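Local structure of NADH dehydrogenase (Methanothermobacter marburgensis, 4R81) at residues F10-R15 against I88-W93; L57-Q62 against V107-Y112; G80-L85 against I125-A130. The protein binds flavin mononucleotide in a flavodoxin-like fold and probably passes electrons from NAD(P)H to a quinone. One frame throughout, in Å; residues are numbered along the deposited sequence.

In this flavodoxin-like fold two of the contacts lie on the central parallel sheet and one beside it. Along the chain their segments alternate: 10-15, 57-62 and 80-85 come first, then their partners 88-93, 107-112 and 125-130. Contacts 1 and 3 share strand 84-90, their centres about 22 Å apart. Contact 2 ties helix 53-61 to the loop after helix 98-107, its centre about 26 Å from that of contact 1 and about 20 Å from that of contact 3, which it touches through W108 and Y112. The sheet is thus joined at one end by plain strand pairing and carries FMN at the other, while contact 2, whose I60 touches a bound FMN, is also near a flavin.

Contact 1: residues F10-R15 against I88-W93; sequences FAHPSR and IYPLWW. With FMN (flavin mononucleotide), chain E.
H12 sets CG anti to its backbone N (chi1 -160°) and W92 sets CG anti to its carbonyl carbon (chi1 -71°), two first turns from which the imidazole comes to lie by P90 and the indole by P13. CD2 of H12 packs 3.6 Å from CG of P90, and CD of P13 meets CH2 of W92 tip to tip at 3.7 Å. Behind these groups the parallel pairing of F10 with I88 ends: A11 N donates to I88 O at 3.0 Å, and F10 and I88 put their side chains on the same face. The next rung of the pairing is missing, because P90 has no N-H to offer; its CD sits 3.2 Å from A11 O, a buried oxygen with no hydrogen-bond partner in the model.

Past the strand ends, both segments hold FMN. The H12 ring is fixed at both nitrogens in its own plane, with S14 N donating to ND1 and NE2 donating to phosphate O3P of FMN at 2.8 Å. F18 N and S19 N also bind the cofactor, and Y56 of the second subunit meets H12 edge-to-face. The flavin's dimethyl end covers one face of W92, CD1 standing 3.4 Å from FMN C7, and P90 CG lies over the opposite face near the rim. L91 O accepts from the ribityl O2', and W93 N donates to FMN N5 at 3.0 Å. A backbone donor at N5 would probably polarise the isoalloxazine where flavins commonly accept hydride, so the contact joins phosphate anchoring to what may be a tuning of the redox ring.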
loop_
_atom_site.group_PDB
_atom_site.type_symbol
_atom_site.label_atom_id
_atom_site.label_comp_id
_atom_site.label_asym_id
_atom_site.label_seq_id
_atom_site.Cartn_x
_atom_site.Cartn_y
_atom_site.Cartn_z
ATOM N N PHE A 10 -14.097 3.486 -4.221
ATOM C CA PHE A 10 -13.573 4.825 -4.418
ATOM C C PHE A 10 -12.844 5.259 -3.154
ATOM O O PHE A 10 -13.408 5.233 -2.057
ATOM C CB PHE A 10 -14.712 5.790 -4.744
ATOM C CG PHE A 10 -14.272 7.213 -4.896
ATOM C CD1 PHE A 10 -13.685 7.648 -6.071
ATOM C CD2 PHE A 10 -14.439 8.115 -3.865
ATOM C CE1 PHE A 10 -13.277 8.969 -6.214
ATOM C CE2 PHE A 10 -14.027 9.426 -3.998
ATOM C CZ PHE A 10 -13.450 9.856 -5.171
ATOM N N ALA A 11 -11.591 5.667 -3.316
ATOM C CA ALA A 11 -10.742 6.008 -2.185
ATOM C C ALA A 11 -10.130 7.402 -2.296
ATOM O O ALA A 11 -9.087 7.568 -2.927
ATOM C CB ALA A 11 -9.634 4.960 -2.042
ATOM N N HIS A 12 -10.758 8.394 -1.667
ATOM C CA HIS A 12 -10.210 9.754 -1.621
ATOM C C HIS A 12 -10.890 10.550 -0.509
ATOM O O HIS A 12 -12.113 10.515 -0.387
ATOM C CB HIS A 12 -10.395 10.480 -2.958
ATOM C CG HIS A 12 -9.474 11.646 -3.137
ATOM N ND1 HIS A 12 -9.548 12.786 -2.365
ATOM C CD2 HIS A 12 -8.448 11.847 -4.000
ATOM C CE1 HIS A 12 -8.609 13.633 -2.737
ATOM N NE2 HIS A 12 -7.927 13.089 -3.730
ATOM N N PRO A 13 -10.101 11.275 0.301
ATOM C CA PRO A 13 -10.719 12.006 1.416
ATOM C C PRO A 13 -11.521 13.242 1.010
ATOM O O PRO A 13 -12.402 13.675 1.758
ATOM C CB PRO A 13 -9.514 12.431 2.279
ATOM C CG PRO A 13 -8.352 12.460 1.322
ATOM C CD PRO A 13 -8.626 11.335 0.337
ATOM N N SER A 14 -11.232 13.807 -0.155
ATOM C CA SER A 14 -11.747 15.131 -0.467
ATOM C C SER A 14 -13.077 15.083 -1.194
ATOM O O SER A 14 -13.285 14.237 -2.065
ATOM C CB SER A 14 -10.725 15.925 -1.278
ATOM O OG SER A 14 -11.140 17.274 -1.418
ATOM N N ARG A 15 -13.972 15.992 -0.818
ATOM C CA ARG A 15 -15.264 16.152 -1.480
ATOM C C ARG A 15 -15.063 16.468 -2.958
ATOM O O ARG A 15 -15.816 16.010 -3.816
ATOM C CB ARG A 15 -16.073 17.260 -0.801
ATOM C CG ARG A 15 -17.129 17.886 -1.695
ATOM C CD ARG A 15 -18.018 18.859 -0.936
ATOM N NE ARG A 15 -19.012 18.168 -0.119
ATOM C CZ ARG A 15 -19.820 18.774 0.745
ATOM N NH1 ARG A 15 -19.748 20.087 0.915
ATOM N NH2 ARG A 15 -20.694 18.063 1.446
ATOM N N ILE A 88 -10.920 3.175 -7.981
ATOM C CA ILE A 88 -10.623 4.535 -8.400
ATOM C C ILE A 88 -9.966 5.268 -7.242
ATOM O O ILE A 88 -10.554 5.409 -6.166
ATOM C CB ILE A 88 -11.908 5.272 -8.845
ATOM C CG1 ILE A 88 -12.531 4.541 -10.045
ATOM C CG2 ILE A 88 -11.601 6.743 -9.178
ATOM C CD1 ILE A 88 -13.835 5.152 -10.537
ATOM N N TYR A 89 -8.728 5.706 -7.452
ATOM C CA TYR A 89 -7.921 6.278 -6.378
ATOM C C TYR A 89 -6.745 7.062 -6.943
ATOM O O TYR A 89 -6.338 6.848 -8.090
ATOM C CB TYR A 89 -7.413 5.166 -5.446
ATOM C CG TYR A 89 -6.549 4.130 -6.143
ATOM C CD1 TYR A 89 -7.124 3.021 -6.748
ATOM C CD2 TYR A 89 -5.168 4.266 -6.203
ATOM C CE1 TYR A 89 -6.358 2.073 -7.396
ATOM C CE2 TYR A 89 -4.384 3.317 -6.857
ATOM C CZ TYR A 89 -4.989 2.219 -7.450
ATOM O OH TYR A 89 -4.234 1.270 -8.101
ATOM N N PRO A 90 -6.199 7.986 -6.146
ATOM C CA PRO A 90 -4.939 8.642 -6.504
ATOM C C PRO A 90 -3.726 7.809 -6.098
ATOM O O PRO A 90 -3.748 7.112 -5.071
ATOM C CB PRO A 90 -4.975 9.919 -5.664
ATOM C CG PRO A 90 -5.717 9.512 -4.428
ATOM C CD PRO A 90 -6.772 8.529 -4.900
ATOM N N LEU A 91 -2.667 7.899 -6.891
ATOM C CA LEU A 91 -1.414 7.221 -6.597
ATOM C C LEU A 91 -0.699 7.964 -5.487
ATOM O O LEU A 91 -0.322 9.118 -5.669
ATOM C CB LEU A 91 -0.529 7.204 -7.840
ATOM C CG LEU A 91 0.678 6.277 -7.718
ATOM C CD1 LEU A 91 0.177 4.879 -7.391
ATOM C CD2 LEU A 91 1.523 6.281 -8.986
ATOM N N TRP A 92 -0.513 7.303 -4.347
ATOM C CA TRP A 92 0.200 7.876 -3.206
ATOM C C TRP A 92 1.366 6.971 -2.827
ATOM O O TRP A 92 1.159 5.832 -2.401
ATOM C CB TRP A 92 -0.716 8.033 -1.983
ATOM C CG TRP A 92 -1.752 9.113 -2.089
ATOM C CD1 TRP A 92 -1.886 10.035 -3.089
ATOM C CD2 TRP A 92 -2.815 9.365 -1.163
ATOM N NE1 TRP A 92 -2.968 10.848 -2.837
ATOM C CE2 TRP A 92 -3.554 10.457 -1.662
ATOM C CE3 TRP A 92 -3.207 8.776 0.047
ATOM C CZ2 TRP A 92 -4.671 10.974 -0.993
ATOM C CZ3 TRP A 92 -4.320 9.285 0.710
ATOM C CH2 TRP A 92 -5.043 10.371 0.181
ATOM N N TRP A 93 2.587 7.473 -2.968
ATOM C CA TRP A 93 3.782 6.676 -2.677
ATOM C C TRP A 93 3.741 5.326 -3.395
ATOM O O TRP A 93 4.056 4.269 -2.840
ATOM C CB TRP A 93 4.054 6.601 -1.151
ATOM C CG TRP A 93 4.216 8.014 -0.651
ATOM C CD1 TRP A 93 3.305 8.754 0.041
ATOM C CD2 TRP A 93 5.319 8.891 -0.926
ATOM N NE1 TRP A 93 3.788 10.032 0.247
ATOM C CE2 TRP A 93 5.022 10.138 -0.335
ATOM C CE3 TRP A 93 6.539 8.731 -1.588
ATOM C CZ2 TRP A 93 5.903 11.228 -0.397
ATOM C CZ3 TRP A 93 7.415 9.809 -1.647
ATOM C CH2 TRP A 93 7.096 11.039 -1.046
HETATM N N1 FMN E . 2.068 10.973 -7.841
HETATM C C2 FMN E . 2.881 10.016 -8.417
HETATM O O2 FMN E . 3.023 9.992 -9.633
HETATM N N3 FMN E . 3.531 9.082 -7.635
HETATM C C4 FMN E . 3.374 9.097 -6.266
HETATM O O4 FMN E . 3.954 8.251 -5.591
HETATM C C4A FMN E . 2.560 10.058 -5.669
HETATM N N5 FMN E . 2.399 10.105 -4.299
HETATM C C5A FMN E . 1.574 11.054 -3.729
HETATM C C6 FMN E . 1.401 11.083 -2.345
HETATM C C7 FMN E . 0.580 12.041 -1.757
HETATM C C7M FMN E . 0.379 12.060 -0.271
HETATM C C8 FMN E . -0.077 12.977 -2.557
HETATM C C8M FMN E . -0.963 14.022 -1.936
HETATM C C9 FMN E . 0.109 12.948 -3.937
HETATM C C9A FMN E . 0.928 11.989 -4.531
HETATM N N10 FMN E . 1.109 11.953 -5.904
HETATM C C10 FMN E . 1.912 10.993 -6.471
HETATM C "C1'" FMN E . 0.401 12.921 -6.796
HETATM C "C2'" FMN E . -1.044 12.406 -6.873
HETATM O "O2'" FMN E . -1.139 11.169 -7.550
HETATM C "C3'" FMN E . -1.967 13.464 -7.455
HETATM O "O3'" FMN E . -2.093 14.474 -6.467
HETATM C "C4'" FMN E . -3.339 12.880 -7.767
HETATM O "O4'" FMN E . -3.284 11.955 -8.832
HETATM C "C5'" FMN E . -4.346 13.964 -8.115
HETATM O "O5'" FMN E . -5.614 13.353 -8.087
HETATM P P FMN E . -6.656 13.797 -6.950
HETATM O O1P FMN E . -7.029 15.244 -7.220
HETATM O O2P FMN E . -7.886 12.927 -7.022
HETATM O O3P FMN E . -5.974 13.698 -5.607
#

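Contact 2: residues L57-Q62 against V107-Y112; sequences LREISQ and VWTYGY
The backbones of E59 and Y110 come within 5.8 Å, CA to CA, where helix 53-61 of this flavodoxin-like fold meets the loop after helix 98-107, a loop that begins with an inverse gamma turn centred on W108. The side chains then illustrate how a charged pair can grip a single loop residue by its backbone. E59, bent at chi2 (-56°), receives Y110 N on the syn lone pair of OE1 at 2.7 Å. R58 NH1 donates in the carbonyl plane to a lone pair of Y110 O at 2.9 Å, and the same nitrogen forms a salt bridge with E59 OE2, met from above the carboxylate plane. The two charges thus hold each other as well as both ends of the loop residue, and R58 NH2 has a further acceptor in S66 O.

Beyond the backbone, the Y110 ring lies under Q62, the residue that leaves the helix with positive phi. CB of Q62 stands 3.7 Å from the ring centroid, only 13° off the normal, a CH-pi contact, and the Q62 amide plane is 19° from that of the ring. An alanine in place of Y110 would probably open a gap against Q62 and leave Y114 without its edge-to-face partner. Nearby, I60 touches a bound FMN, and Q62 packs on P179 of the second subunit. A water completes the polar cluster: it accepts from R58 NH2, lies 2.9 Å from T109 OG1, and donates to Y110 O at 2.6 Å.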
loop_
_atom_site.group_PDB
_atom_site.type_symbol
_atom_site.label_atom_id
_atom_site.label_comp_id
_atom_site.label_asym_id
_atom_site.label_seq_id
_atom_site.Cartn_x
_atom_site.Cartn_y
_atom_site.Cartn_z
ATOM N N LEU A 57 -5.885 -12.900 13.932
ATOM C CA LEU A 57 -5.897 -14.263 14.447
ATOM C C LEU A 57 -6.777 -15.162 13.605
ATOM O O LEU A 57 -6.428 -16.317 13.352
ATOM C CB LEU A 57 -6.358 -14.300 15.900
ATOM C CG LEU A 57 -5.342 -13.796 16.917
ATOM C CD1 LEU A 57 -5.903 -13.928 18.313
ATOM C CD2 LEU A 57 -4.045 -14.574 16.786
ATOM N N ARG A 58 -7.914 -14.623 13.172
ATOM C CA ARG A 58 -8.865 -15.363 12.355
ATOM C C ARG A 58 -8.239 -15.736 11.015
ATOM O O ARG A 58 -8.362 -16.868 10.557
ATOM C CB ARG A 58 -10.146 -14.535 12.159
ATOM C CG ARG A 58 -11.304 -15.269 11.481
ATOM C CD ARG A 58 -11.364 -14.984 9.987
ATOM N NE ARG A 58 -12.484 -15.652 9.319
ATOM C CZ ARG A 58 -12.494 -15.978 8.028
ATOM N NH1 ARG A 58 -11.442 -15.702 7.259
ATOM N NH2 ARG A 58 -13.550 -16.582 7.505
ATOM N N GLU A 59 -7.567 -14.775 10.390
ATOM C CA GLU A 59 -6.923 -15.005 9.101
ATOM C C GLU A 59 -5.781 -16.022 9.184
ATOM O O GLU A 59 -5.651 -16.889 8.316
ATOM C CB GLU A 59 -6.435 -13.678 8.517
ATOM C CG GLU A 59 -7.572 -12.704 8.247
ATOM C CD GLU A 59 -8.629 -13.288 7.330
ATOM O OE1 GLU A 59 -8.268 -13.728 6.212
ATOM O OE2 GLU A 59 -9.819 -13.320 7.727
ATOM N N ILE A 60 -4.958 -15.915 10.224
ATOM C CA ILE A 60 -3.838 -16.842 10.415
ATOM C C ILE A 60 -4.316 -18.266 10.683
ATOM O O ILE A 60 -3.659 -19.237 10.289
ATOM C CB ILE A 60 -2.900 -16.365 11.553
ATOM C CG1 ILE A 60 -2.142 -15.117 11.105
ATOM C CG2 ILE A 60 -1.910 -17.452 11.963
ATOM C CD1 ILE A 60 -1.199 -15.354 9.928
ATOM N N SER A 61 -5.473 -18.385 11.332
ATOM C CA SER A 61 -6.026 -19.692 11.677
ATOM C C SER A 61 -6.370 -20.496 10.425
ATOM O O SER A 61 -6.330 -21.730 10.440
ATOM C CB SER A 61 -7.272 -19.544 12.553
ATOM O OG SER A 61 -8.420 -19.237 11.775
ATOM N N GLN A 62 -6.707 -19.785 9.352
ATOM C CA GLN A 62 -7.052 -20.401 8.071
ATOM C C GLN A 62 -8.208 -21.382 8.216
ATOM O O GLN A 62 -8.115 -22.553 7.836
ATOM C CB GLN A 62 -5.821 -21.043 7.417
ATOM C CG GLN A 62 -4.663 -20.061 7.264
ATOM C CD GLN A 62 -3.706 -20.416 6.143
ATOM O OE1 GLN A 62 -3.524 -21.587 5.811
ATOM N NE2 GLN A 62 -3.085 -19.395 5.550
ATOM N N VAL A 107 -10.803 -7.249 3.596
ATOM C CA VAL A 107 -11.906 -7.796 2.815
ATOM C C VAL A 107 -11.491 -9.050 2.056
ATOM O O VAL A 107 -12.299 -9.948 1.853
ATOM C CB VAL A 107 -12.543 -6.714 1.897
ATOM C CG1 VAL A 107 -13.685 -7.295 1.041
ATOM C CG2 VAL A 107 -13.053 -5.543 2.748
ATOM N N TRP A 108 -10.219 -9.139 1.681
ATOM C CA TRP A 108 -9.737 -10.330 0.989
ATOM C C TRP A 108 -9.416 -11.424 2.015
ATOM O O TRP A 108 -8.248 -11.702 2.307
ATOM C CB TRP A 108 -8.491 -10.005 0.161
ATOM C CG TRP A 108 -8.671 -9.478 -1.276
ATOM C CD1 TRP A 108 -7.662 -9.259 -2.163
ATOM C CD2 TRP A 108 -9.895 -9.129 -1.978
ATOM N NE1 TRP A 108 -8.159 -8.794 -3.356
ATOM C CE2 TRP A 108 -9.522 -8.707 -3.273
ATOM C CE3 TRP A 108 -11.256 -9.127 -1.640
ATOM C CZ2 TRP A 108 -10.455 -8.297 -4.233
ATOM C CZ3 TRP A 108 -12.183 -8.714 -2.596
ATOM C CH2 TRP A 108 -11.776 -8.305 -3.876
ATOM N N THR A 109 -10.455 -12.052 2.555
ATOM C CA THR A 109 -10.311 -12.952 3.704
ATOM C C THR A 109 -10.085 -14.405 3.326
ATOM O O THR A 109 -10.455 -14.843 2.236
ATOM C CB THR A 109 -11.542 -12.860 4.632
ATOM O OG1 THR A 109 -12.735 -13.076 3.870
ATOM C CG2 THR A 109 -11.611 -11.493 5.252
ATOM N N TYR A 110 -9.466 -15.155 4.236
ATOM C CA TYR A 110 -9.252 -16.572 4.010
ATOM C C TYR A 110 -10.604 -17.268 3.904
ATOM O O TYR A 110 -11.504 -17.036 4.721
ATOM C CB TYR A 110 -8.414 -17.201 5.126
ATOM C CG TYR A 110 -8.095 -18.644 4.829
ATOM C CD1 TYR A 110 -8.968 -19.657 5.198
ATOM C CD2 TYR A 110 -6.941 -18.991 4.135
ATOM C CE1 TYR A 110 -8.701 -20.969 4.901
ATOM C CE2 TYR A 110 -6.663 -20.302 3.839
ATOM C CZ TYR A 110 -7.546 -21.289 4.226
ATOM O OH TYR A 110 -7.281 -22.602 3.933
ATOM N N GLY A 111 -10.739 -18.120 2.889
ATOM C CA GLY A 111 -11.986 -18.820 2.640
ATOM C C GLY A 111 -12.856 -18.107 1.624
ATOM O O GLY A 111 -13.828 -18.678 1.127
ATOM N N TYR A 112 -12.504 -16.861 1.315
ATOM C CA TYR A 112 -13.245 -16.054 0.352
ATOM C C TYR A 112 -12.376 -15.681 -0.850
ATOM O O TYR A 112 -12.656 -16.091 -1.983
ATOM C CB TYR A 112 -13.768 -14.785 1.026
ATOM C CG TYR A 112 -14.512 -13.848 0.095
ATOM C CD1 TYR A 112 -15.751 -14.194 -0.424
ATOM C CD2 TYR A 112 -13.976 -12.615 -0.257
ATOM C CE1 TYR A 112 -16.439 -13.335 -1.268
ATOM C CE2 TYR A 112 -14.649 -11.753 -1.098
ATOM C CZ TYR A 112 -15.880 -12.118 -1.603
ATOM O OH TYR A 112 -16.558 -11.265 -2.444
HETATM O O HOH W 1 -13.784 -15.709 4.601
#

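Contact 3: residues G80-L85 against I125-A130; sequences GRADAL and IDIEKA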
loop_
_atom_site.group_PDB
_atom_site.type_symbol
_atom_site.label_atom_id
_atom_site.label_comp_id
_atom_site.label_asym_id
_atom_site.label_seq_id
_atom_site.Cartn_x
_atom_site.Cartn_y
_atom_site.Cartn_z
ATOM N N GLY A 80 -20.792 -9.618 -4.343
ATOM C CA GLY A 80 -21.628 -10.704 -4.824
ATOM C C GLY A 80 -22.670 -10.279 -5.841
ATOM O O GLY A 80 -23.038 -11.062 -6.718
ATOM N N ARG A 81 -23.149 -9.040 -5.724
ATOM C CA ARG A 81 -24.165 -8.518 -6.641
ATOM C C ARG A 81 -23.548 -8.093 -7.970
ATOM O O ARG A 81 -24.260 -7.858 -8.944
ATOM C CB ARG A 81 -24.913 -7.331 -6.019
ATOM C CG ARG A 81 -25.694 -7.685 -4.756
ATOM C CD ARG A 81 -26.725 -6.616 -4.395
ATOM N NE ARG A 81 -26.128 -5.387 -3.875
ATOM C CZ ARG A 81 -25.906 -5.152 -2.584
ATOM N NH1 ARG A 81 -26.212 -6.067 -1.676
ATOM N NH2 ARG A 81 -25.370 -4.001 -2.198
ATOM N N ALA A 82 -22.222 -8.022 -8.007
ATOM C CA ALA A 82 -21.518 -7.445 -9.145
ATOM C C ALA A 82 -20.978 -8.465 -10.142
ATOM O O ALA A 82 -20.670 -9.608 -9.791
ATOM C CB ALA A 82 -20.395 -6.541 -8.661
ATOM N N ASP A 83 -20.864 -8.026 -11.393
ATOM C CA ASP A 83 -20.205 -8.797 -12.435
ATOM C C ASP A 83 -18.791 -8.257 -12.619
ATOM O O ASP A 83 -17.917 -8.930 -13.173
ATOM C CB ASP A 83 -20.985 -8.686 -13.752
ATOM C CG ASP A 83 -22.453 -9.059 -13.599
ATOM O OD1 ASP A 83 -22.751 -10.261 -13.427
ATOM O OD2 ASP A 83 -23.312 -8.151 -13.654
ATOM N N ALA A 84 -18.569 -7.036 -12.137
ATOM C CA ALA A 84 -17.296 -6.354 -12.324
ATOM C C ALA A 84 -16.962 -5.517 -11.096
ATOM O O ALA A 84 -17.858 -5.109 -10.365
ATOM C CB ALA A 84 -17.358 -5.466 -13.570
ATOM N N LEU A 85 -15.674 -5.280 -10.869
ATOM C CA LEU A 85 -15.236 -4.362 -9.828
ATOM C C LEU A 85 -14.478 -3.221 -10.479
ATOM O O LEU A 85 -13.913 -3.366 -11.567
ATOM C CB LEU A 85 -14.320 -5.064 -8.814
ATOM C CG LEU A 85 -14.904 -6.215 -7.988
ATOM C CD1 LEU A 85 -13.827 -6.877 -7.121
ATOM C CD2 LEU A 85 -16.077 -5.749 -7.128
ATOM N N ILE A 125 -14.553 -15.700 -5.120
ATOM C CA ILE A 125 -14.847 -14.479 -5.863
ATOM C C ILE A 125 -15.253 -14.796 -7.302
ATOM O O ILE A 125 -14.545 -15.503 -8.019
ATOM C CB ILE A 125 -13.652 -13.499 -5.823
ATOM C CG1 ILE A 125 -13.363 -13.094 -4.375
ATOM C CG2 ILE A 125 -13.923 -12.275 -6.685
ATOM C CD1 ILE A 125 -12.151 -12.196 -4.212
ATOM N N ASP A 126 -16.411 -14.284 -7.707
ATOM C CA ASP A 126 -16.941 -14.524 -9.042
ATOM C C ASP A 126 -17.103 -13.201 -9.787
ATOM O O ASP A 126 -18.186 -12.620 -9.826
ATOM C CB ASP A 126 -18.274 -15.263 -8.947
ATOM C CG ASP A 126 -18.833 -15.627 -10.298
ATOM O OD1 ASP A 126 -18.041 -15.742 -11.257
ATOM O OD2 ASP A 126 -20.064 -15.799 -10.401
ATOM N N ILE A 127 -16.010 -12.736 -10.380
ATOM C CA ILE A 127 -15.963 -11.418 -11.004
ATOM C C ILE A 127 -15.300 -11.521 -12.367
ATOM O O ILE A 127 -14.158 -11.990 -12.477
ATOM C CB ILE A 127 -15.167 -10.416 -10.134
ATOM C CG1 ILE A 127 -15.911 -10.107 -8.827
ATOM C CG2 ILE A 127 -14.887 -9.127 -10.911
ATOM C CD1 ILE A 127 -17.218 -9.319 -9.008
ATOM N N GLU A 128 -16.012 -11.080 -13.401
ATOM C CA GLU A 128 -15.544 -11.226 -14.776
ATOM C C GLU A 128 -14.428 -10.239 -15.123
ATOM O O GLU A 128 -13.492 -10.583 -15.856
ATOM C CB GLU A 128 -16.716 -11.068 -15.753
ATOM C CG GLU A 128 -16.445 -11.596 -17.156
ATOM C CD GLU A 128 -16.289 -13.119 -17.207
ATOM O OE1 GLU A 128 -16.889 -13.828 -16.361
ATOM O OE2 GLU A 128 -15.564 -13.610 -18.099
ATOM N N LYS A 129 -14.515 -9.028 -14.574
ATOM C CA LYS A 129 -13.574 -7.964 -14.920
ATOM C C LYS A 129 -13.367 -6.967 -13.788
ATOM O O LYS A 129 -14.312 -6.588 -13.104
ATOM C CB LYS A 129 -14.064 -7.206 -16.157
ATOM C CG LYS A 129 -13.082 -6.174 -16.692
ATOM C CD LYS A 129 -13.532 -5.669 -18.047
ATOM C CE LYS A 129 -12.404 -4.988 -18.814
ATOM N NZ LYS A 129 -12.927 -4.323 -20.050
ATOM N N ALA A 130 -12.125 -6.537 -13.607
ATOM C CA ALA A 130 -11.825 -5.430 -12.718
ATOM C C ALA A 130 -11.115 -4.342 -13.508
ATOM O O ALA A 130 -10.216 -4.628 -14.307
ATOM C CB ALA A 130 -10.966 -5.885 -11.556
#
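A82 touches I127 just before two neighbouring strands of the central parallel sheet come together, 84-90 and 129-135 of the flavodoxin-like fold, the two ends of a beta-alpha-beta crossover through helix 98-107. The methyl CB of A82 lies 4.2 Å from CD1 of I127, and the same CD1 rests 3.6 Å from A82 O. D83 follows with its carbonyl: D83 O accepts from E128 N at 2.9 Å, whereas K129 N, buried by the contact, finds no partner in the model. The D83 carboxylate is engaged elsewhere, OD2 accepting from H5 N at the start of strand 5-10.

A84 pairs with K129 in parallel register, and K129 O lies close to both CA and CB of A84. L85 N then donates to K129 O at 2.9 Å, in the carbonyl plane, and the backbone of L85 also bonds to V131. On the other face from A84, the L85 side chain crosses that of I127 at about a right angle, CG to CD1 4.0 Å, with I79 of helix 70-80 packing on both. A130 shares this face with L85, and its CA approaches L85 O to 3.2 Å in a CA-H...O contact with an angle of 150° at the hydrogen.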